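Local coordinates for GTP-sensing transcriptional pleiotropic repressor CodY (Clostridioides difficile, PDB 5N0L), which probably represses transcription in response to nutrients and GTP, binding isoleucine in its GAF domain, at residues K76-D79 / E80-Q83; V66-E70 / Y71-K75. All coordinates share one frame; numbering follows the deposited sequence.

Interaction 1: K76-D79 / E80-Q83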
ATOM      1  N   LYS A  76     -24.183  -8.886  -9.218  1.00 21.72           N
ATOM      2  CA  LYS A  76     -24.207  -9.717  -8.007  1.00 24.98           C
ATOM      3  C   LYS A  76     -24.927 -11.036  -8.272  1.00 22.34           C
ATOM      4  O   LYS A  76     -25.591 -11.240  -9.286  1.00 24.31           O
ATOM      5  CB  LYS A  76     -24.903  -9.043  -6.815  1.00 26.81           C
ATOM      6  CG  LYS A  76     -26.322  -8.625  -7.138  1.00 27.12           C
ATOM      7  CD  LYS A  76     -26.872  -7.699  -6.054  1.00 30.01           C
ATOM      8  CE  LYS A  76     -28.368  -7.746  -6.207  1.00 27.03           C
ATOM      9  NZ  LYS A  76     -29.168  -6.799  -5.326  1.00 32.96           N
ATOM     10  N   PHE A  77     -24.757 -11.944  -7.313  1.00 23.42           N
ATOM     11  CA  PHE A  77     -25.695 -13.082  -7.154  1.00 27.40           C
ATOM     12  C   PHE A  77     -26.886 -12.661  -6.280  1.00 22.43           C
ATOM     13  O   PHE A  77     -26.780 -11.758  -5.407  1.00 25.75           O
ATOM     14  CB  PHE A  77     -25.053 -14.343  -6.534  1.00 24.65           C
ATOM     15  CG  PHE A  77     -24.302 -15.229  -7.534  1.00 22.69           C
ATOM     16  CD1 PHE A  77     -24.142 -14.959  -8.871  1.00 26.24           C
ATOM     17  CD2 PHE A  77     -23.681 -16.320  -6.963  1.00 24.06           C
ATOM     18  CE1 PHE A  77     -23.414 -15.852  -9.748  1.00 26.90           C
ATOM     19  CE2 PHE A  77     -22.981 -17.192  -7.833  1.00 23.93           C
ATOM     20  CZ  PHE A  77     -22.831 -16.935  -9.152  1.00 27.28           C
ATOM     21  N   SER A  78     -27.959 -13.356  -6.460  1.00 24.93           N
ATOM     22  CA  SER A  78     -29.188 -13.171  -5.647  1.00 29.35           C
ATOM     23  C   SER A  78     -28.802 -13.478  -4.212  1.00 26.71           C
ATOM     24  O   SER A  78     -27.767 -14.073  -3.946  1.00 28.92           O
ATOM     25  CB  SER A  78     -30.298 -14.103  -6.052  1.00 29.62           C
ATOM     26  OG  SER A  78     -29.943 -15.510  -5.710  1.00 28.65           O
ATOM     27  N   ASP A  79     -29.535 -12.978  -3.266  1.00 25.41           N
ATOM     28  CA  ASP A  79     -29.263 -13.277  -1.912  1.00 27.86           C
ATOM     29  C   ASP A  79     -29.276 -14.801  -1.626  1.00 26.44           C
ATOM     30  O   ASP A  79     -28.474 -15.254  -0.846  1.00 24.39           O
ATOM     31  CB  ASP A  79     -30.267 -12.569  -0.971  1.00 33.64           C
ATOM     32  CG  ASP A  79     -29.844 -12.729   0.516  1.00 31.07           C
ATOM     33  OD1 ASP A  79     -28.700 -12.259   0.983  1.00 36.48           O
ATOM     34  OD2 ASP A  79     -30.646 -13.320   1.224  1.00 34.45           O
ATOM     35  N   GLU A  80     -30.216 -15.537  -2.201  1.00 26.50           N
ATOM     36  CA  GLU A  80     -30.306 -16.997  -1.981  1.00 25.30           C
ATOM     37  C   GLU A  80     -29.018 -17.674  -2.481  1.00 26.19           C
ATOM     38  O   GLU A  80     -28.472 -18.543  -1.754  1.00 27.80           O
ATOM     39  CB  GLU A  80     -31.513 -17.547  -2.682  1.00 28.42           C
ATOM     40  CG  GLU A  80     -31.669 -19.060  -2.675  1.00 33.45           C
ATOM     41  CD  GLU A  80     -33.081 -19.551  -2.550  1.00 41.35           C
ATOM     42  OE1 GLU A  80     -33.879 -19.108  -3.372  1.00 47.43           O
ATOM     43  OE2 GLU A  80     -33.375 -20.449  -1.693  1.00 55.57           O
ATOM     44  N   TYR A  81     -28.556 -17.293  -3.656  1.00 27.76           N
ATOM     45  CA  TYR A  81     -27.289 -17.898  -4.195  1.00 24.01           C
ATOM     46  C   TYR A  81     -26.104 -17.490  -3.356  1.00 27.49           C
ATOM     47  O   TYR A  81     -25.220 -18.307  -3.070  1.00 25.44           O
ATOM     48  CB  TYR A  81     -27.067 -17.535  -5.649  1.00 23.86           C
ATOM     49  CG  TYR A  81     -27.910 -18.284  -6.691  1.00 25.24           C
ATOM     50  CD1 TYR A  81     -29.139 -18.885  -6.389  1.00 26.36           C
ATOM     51  CD2 TYR A  81     -27.448 -18.450  -8.004  1.00 22.93           C
ATOM     52  CE1 TYR A  81     -29.861 -19.579  -7.355  1.00 28.58           C
ATOM     53  CE2 TYR A  81     -28.179 -19.197  -8.982  1.00 22.47           C
ATOM     54  CZ  TYR A  81     -29.371 -19.742  -8.646  1.00 23.91           C
ATOM     55  OH  TYR A  81     -30.095 -20.500  -9.540  1.00 30.46           O
ATOM     56  N   THR A  82     -26.050 -16.217  -2.925  1.00 26.30           N
ATOM     57  CA  THR A  82     -25.029 -15.736  -2.104  1.00 24.56           C
ATOM     58  C   THR A  82     -24.886 -16.489  -0.812  1.00 28.07           C
ATOM     59  O   THR A  82     -23.732 -16.812  -0.466  1.00 28.51           O
ATOM     60  CB  THR A  82     -25.285 -14.203  -1.846  1.00 27.47           C
ATOM     61  OG1 THR A  82     -25.280 -13.542  -3.129  1.00 28.96           O
ATOM     62  CG2 THR A  82     -24.217 -13.640  -0.926  1.00 28.60           C
ATOM     63  N   GLN A  83     -26.022 -16.711  -0.097  1.00 23.72           N
ATOM     64  CA  GLN A  83     -26.142 -17.472   1.173  1.00 29.35           C
ATOM     65  C   GLN A  83     -25.744 -18.945   0.968  1.00 21.61           C
ATOM     66  O   GLN A  83     -24.965 -19.513   1.892  1.00 27.98           O
ATOM     67  CB  GLN A  83     -27.304 -17.226   2.025  1.00 28.59           C
ATOM     68  CG  GLN A  83     -27.412 -15.683   2.298  1.00 20.27           C
ATOM     69  CD  GLN A  83     -26.219 -14.949   2.870  1.00 22.25           C
ATOM     70  OE1 GLN A  83     -25.542 -15.397   3.857  1.00 29.21           O
ATOM     71  NE2 GLN A  83     -25.996 -13.706   2.359  1.00 26.83           N
TER
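Tyr-81 lies across Phe-77 with the edge of its ring turned toward the face of the other. Tyr-81 CB touches both partners, 3.8 Å from Phe-77 CD2 and 3.5 Å from Ser-78 OG. CG and CD1 remain near that same hydroxyl, while CD2 lies over one face of the Phe-77 ring, which makes a T-shaped pair with centroids 5.9 Å apart and planes at 90°. Farther out the ring leaves the segment, and at its tip OH hydrogen-bonds to Glu-107 OE2 and Glu-106 N.

Both rings line the isoleucine pocket of this GAF domain. Behind them the chain turns into helix 79-85 with Ser-78 as N-cap. Its OG, held between the backbone N and the carbonyl carbon (chi1 68°), takes the Tyr-81 N-H at 3.1 Å along a nearly straight bond. Ser-78 O is gripped twice by Thr-82. Thr-82 N donates to Ser-78 O from 2.9 Å, and Thr-82 OG1 reaches the same oxygen from 2.7 Å, well above the carbonyl plane.

One residue on, Gln-83 N donates to Asp-79 O at 2.9 Å, the next rung of the helix. On the exposed flank the side chains of the same two residues add a weak bond, Gln-83 NE2 to Asp-79 OD1 at 3.4 Å.

Interaction 2: V66-E70 / Y71-K75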
ATOM      1  N   VAL A  66     -26.028 -13.860 -13.118  1.00 23.88           N
ATOM      2  CA  VAL A  66     -25.680 -12.491 -12.684  1.00 25.43           C
ATOM      3  C   VAL A  66     -26.948 -11.675 -12.775  1.00 27.81           C
ATOM      4  O   VAL A  66     -27.760 -11.788 -13.684  1.00 27.13           O
ATOM      5  CB  VAL A  66     -24.608 -11.830 -13.538  1.00 29.11           C
ATOM      6  CG1 VAL A  66     -24.292 -10.460 -13.020  1.00 31.05           C
ATOM      7  CG2 VAL A  66     -23.229 -12.542 -13.480  1.00 26.13           C
ATOM      8  N   ILE A  67     -27.131 -10.899 -11.724  1.00 26.00           N
ATOM      9  CA  ILE A  67     -28.246  -9.905 -11.740  1.00 30.95           C
ATOM     10  C   ILE A  67     -27.666  -8.589 -11.473  1.00 31.14           C
ATOM     11  O   ILE A  67     -26.668  -8.478 -10.822  1.00 26.13           O
ATOM     12  CB  ILE A  67     -29.372 -10.302 -10.818  1.00 37.64           C
ATOM     13  CG1 ILE A  67     -28.907 -10.489  -9.422  1.00 35.20           C
ATOM     14  CG2 ILE A  67     -30.131 -11.541 -11.290  1.00 41.35           C
ATOM     15  CD1 ILE A  67     -30.062 -10.670  -8.463  1.00 45.93           C
ATOM     16  N   GLU A  68     -28.383  -7.541 -11.934  1.00 33.09           N
ATOM     17  CA  GLU A  68     -27.928  -6.172 -11.794  1.00 33.45           C
ATOM     18  C   GLU A  68     -28.710  -5.645 -10.637  1.00 37.66           C
ATOM     19  O   GLU A  68     -29.915  -5.853 -10.575  1.00 46.18           O
ATOM     20  CB  GLU A  68     -28.370  -5.338 -13.001  1.00 42.86           C
ATOM     21  CG  GLU A  68     -28.040  -5.911 -14.356  1.00 54.33           C
ATOM     22  CD  GLU A  68     -26.853  -5.219 -14.959  1.00 59.68           C
ATOM     23  OE1 GLU A  68     -25.755  -5.404 -14.401  1.00 63.97           O
ATOM     24  OE2 GLU A  68     -27.019  -4.500 -15.971  1.00 73.95           O
ATOM     25  N   ASP A  69     -28.040  -5.011  -9.716  1.00 33.99           N
ATOM     26  CA  ASP A  69     -28.772  -4.435  -8.572  1.00 39.05           C
ATOM     27  C   ASP A  69     -29.786  -3.343  -9.126  1.00 52.70           C
ATOM     28  O   ASP A  69     -29.429  -2.489  -9.956  1.00 47.43           O
ATOM     29  CB  ASP A  69     -27.764  -3.909  -7.569  1.00 41.77           C
ATOM     30  CG  ASP A  69     -28.433  -3.324  -6.340  1.00 57.99           C
ATOM     31  OD1 ASP A  69     -28.834  -4.138  -5.493  1.00 75.13           O
ATOM     32  OD2 ASP A  69     -28.593  -2.076  -6.233  1.00 64.71           O
ATOM     33  N   GLU A  70     -31.045  -3.477  -8.687  1.00 53.96           N
ATOM     34  CA  GLU A  70     -32.200  -2.628  -9.054  1.00 57.23           C
ATOM     35  C   GLU A  70     -31.820  -1.159  -8.996  1.00 64.21           C
ATOM     36  O   GLU A  70     -32.193  -0.404  -9.892  1.00 68.64           O
ATOM     37  CB  GLU A  70     -33.427  -2.859  -8.126  1.00 73.91           C
ATOM     38  CG  GLU A  70     -33.684  -4.295  -7.626  1.00105.29           C
ATOM     39  CD  GLU A  70     -32.825  -4.740  -6.410  1.00124.55           C
ATOM     40  OE1 GLU A  70     -31.829  -5.543  -6.615  1.00 89.79           O
ATOM     41  OE2 GLU A  70     -33.174  -4.296  -5.254  1.00148.62           O
ATOM     42  N   TYR A  71     -31.066  -0.780  -7.950  1.00 66.24           N
ATOM     43  CA  TYR A  71     -30.686   0.629  -7.709  1.00 65.64           C
ATOM     44  C   TYR A  71     -29.341   0.947  -8.328  1.00 67.17           C
ATOM     45  O   TYR A  71     -29.263   1.773  -9.237  1.00 82.49           O
ATOM     46  CB  TYR A  71     -30.744   1.006  -6.200  1.00 55.49           C
ATOM     47  CG  TYR A  71     -32.173   0.920  -5.706  1.00 64.37           C
ATOM     48  CD1 TYR A  71     -32.756  -0.330  -5.483  1.00 79.77           C
ATOM     49  CD2 TYR A  71     -32.975   2.055  -5.581  1.00 66.96           C
ATOM     50  CE1 TYR A  71     -34.075  -0.459  -5.107  1.00 75.76           C
ATOM     51  CE2 TYR A  71     -34.303   1.941  -5.174  1.00 81.93           C
ATOM     52  CZ  TYR A  71     -34.852   0.672  -4.941  1.00 90.70           C
ATOM     53  OH  TYR A  71     -36.177   0.476  -4.548  1.00 79.67           O
ATOM     54  N   THR A  72     -28.293   0.308  -7.863  1.00 58.42           N
ATOM     55  CA  THR A  72     -26.934   0.569  -8.403  1.00 55.48           C
ATOM     56  C   THR A  72     -26.664  -0.031  -9.812  1.00 63.18           C
ATOM     57  O   THR A  72     -25.763   0.439 -10.531  1.00 73.04           O
ATOM     58  CB  THR A  72     -25.784   0.005  -7.521  1.00 42.64           C
ATOM     59  OG1 THR A  72     -25.841  -1.433  -7.453  1.00 66.55           O
ATOM     60  CG2 THR A  72     -25.818   0.515  -6.101  1.00 52.40           C
ATOM     61  N   LYS A  73     -27.358  -1.113 -10.158  1.00 53.36           N
ATOM     62  CA  LYS A  73     -26.960  -1.907 -11.361  1.00 52.03           C
ATOM     63  C   LYS A  73     -25.679  -2.717 -11.156  1.00 48.51           C
ATOM     64  O   LYS A  73     -25.166  -3.254 -12.142  1.00 46.99           O
ATOM     65  CB  LYS A  73     -26.830  -1.055 -12.678  1.00 64.20           C
ATOM     66  CG  LYS A  73     -28.032  -0.153 -12.999  1.00 66.62           C
ATOM     67  CD  LYS A  73     -29.365  -0.914 -13.020  1.00 63.19           C
ATOM     68  CE  LYS A  73     -29.440  -1.923 -14.176  1.00 68.90           C
ATOM     69  NZ  LYS A  73     -30.816  -2.431 -14.403  1.00 76.75           N
ATOM     70  N   GLN A  74     -25.146  -2.789  -9.925  1.00 51.10           N
ATOM     71  CA  GLN A  74     -23.949  -3.552  -9.686  1.00 46.01           C
ATOM     72  C   GLN A  74     -24.232  -5.072  -9.894  1.00 43.17           C
ATOM     73  O   GLN A  74     -25.297  -5.590  -9.586  1.00 38.03           O
ATOM     74  CB  GLN A  74     -23.358  -3.355  -8.302  1.00 44.39           C
ATOM     75  CG  GLN A  74     -22.052  -4.142  -8.200  1.00 55.56           C
ATOM     76  CD  GLN A  74     -21.229  -3.972  -6.944  1.00 65.43           C
ATOM     77  OE1 GLN A  74     -20.059  -4.445  -6.857  1.00 65.26           O
ATOM     78  NE2 GLN A  74     -21.820  -3.328  -5.953  1.00 56.48           N
ATOM     79  N   LYS A  75     -23.229  -5.756 -10.406  1.00 35.52           N
ATOM     80  CA  LYS A  75     -23.399  -7.160 -10.703  1.00 27.33           C
ATOM     81  C   LYS A  75     -23.221  -8.023  -9.445  1.00 25.76           C
ATOM     82  O   LYS A  75     -22.268  -7.885  -8.680  1.00 26.05           O
ATOM     83  CB  LYS A  75     -22.428  -7.556 -11.759  1.00 29.55           C
ATOM     84  CG  LYS A  75     -22.624  -6.881 -13.095  1.00 35.37           C
ATOM     85  CD  LYS A  75     -21.586  -7.440 -14.104  1.00 47.56           C
ATOM     86  CE  LYS A  75     -21.322  -6.529 -15.282  1.00 61.78           C
ATOM     87  NZ  LYS A  75     -22.543  -5.828 -15.719  1.00 72.48           N
TER
HETATM   88  O   HOH W   1     -24.237  -3.366 -14.520  1.00 47.09           O
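Asp-69 reaches across the turn with OD2, which takes the Thr-72 N-H at 2.9 Å on the lone pair facing away from OD1. Tyr-71 N donates to the same oxygen from 3.3 Å, but from above the carboxylate plane, and Thr-72 OG1 adds a weak bond. The carboxylate is placed for this by CG standing anti to the backbone N (chi1 -179°). OD1 has Lys-76 as its partner, so the group is held at both oxygens; the nearby lysine probably helps to keep it ionised.

Thr-72 in turn is fixed by an ST turn: its OG1 accepts the Gln-74 N-H at 2.9 Å. Lys-73 takes a left-handed backbone conformation (phi 72°) within the turn that reverses the chain, and Asp-69 N closes the hairpin by donating to Gln-74 O at 2.8 Å.

Beyond the turn, Glu-68 and Lys-75 form an antiparallel non-hydrogen-bonded pair, their side chains lying side by side and pointing the same way. Glu-68 OE1 meets Lys-75 NZ at 3.5 Å in a weak salt bridge. A water reinforces it, donating to Glu-68 OE1 and to Lys-73 O, at 2.6 Å from the latter, and weakly accepting from Lys-75 NZ. Here Lys-73 CE also packs on Glu-68 CB. At the base, Val-66 CG1 rests on Lys-75 CB at 3.7 Å.

The hairpin of strands 67-68 and 75-76 is a surface feature. Gln-74 packs on Leu-31 of a second subunit. The root of the hairpin packs on strand 53-57, an edge strand of the five-stranded sheet within the chain, where Val-66 touches Val-53 and Leu-56.

In the fold
Interaction 2 is the hairpin that leads straight into interaction 1, the start of helix 79-85; their centres lie about 12 Å apart. Lys-76 joins the two. Its NZ reaches back to Asp-69 OD1 at 2.7 Å in a salt bridge, with Glu-70 OE1 as a second partner, and its O lies 2.9 Å from Ile-67 N, a probable hydrogen bond between the strands. Ile-67 CD1 also packs on Ser-78 CA. The side chain of Phe-77 in interaction 1 is about 4 Å from the bound isoleucine, whereas that of Val-66, at the base of the 66-75 hairpin, is about 8 Å from it.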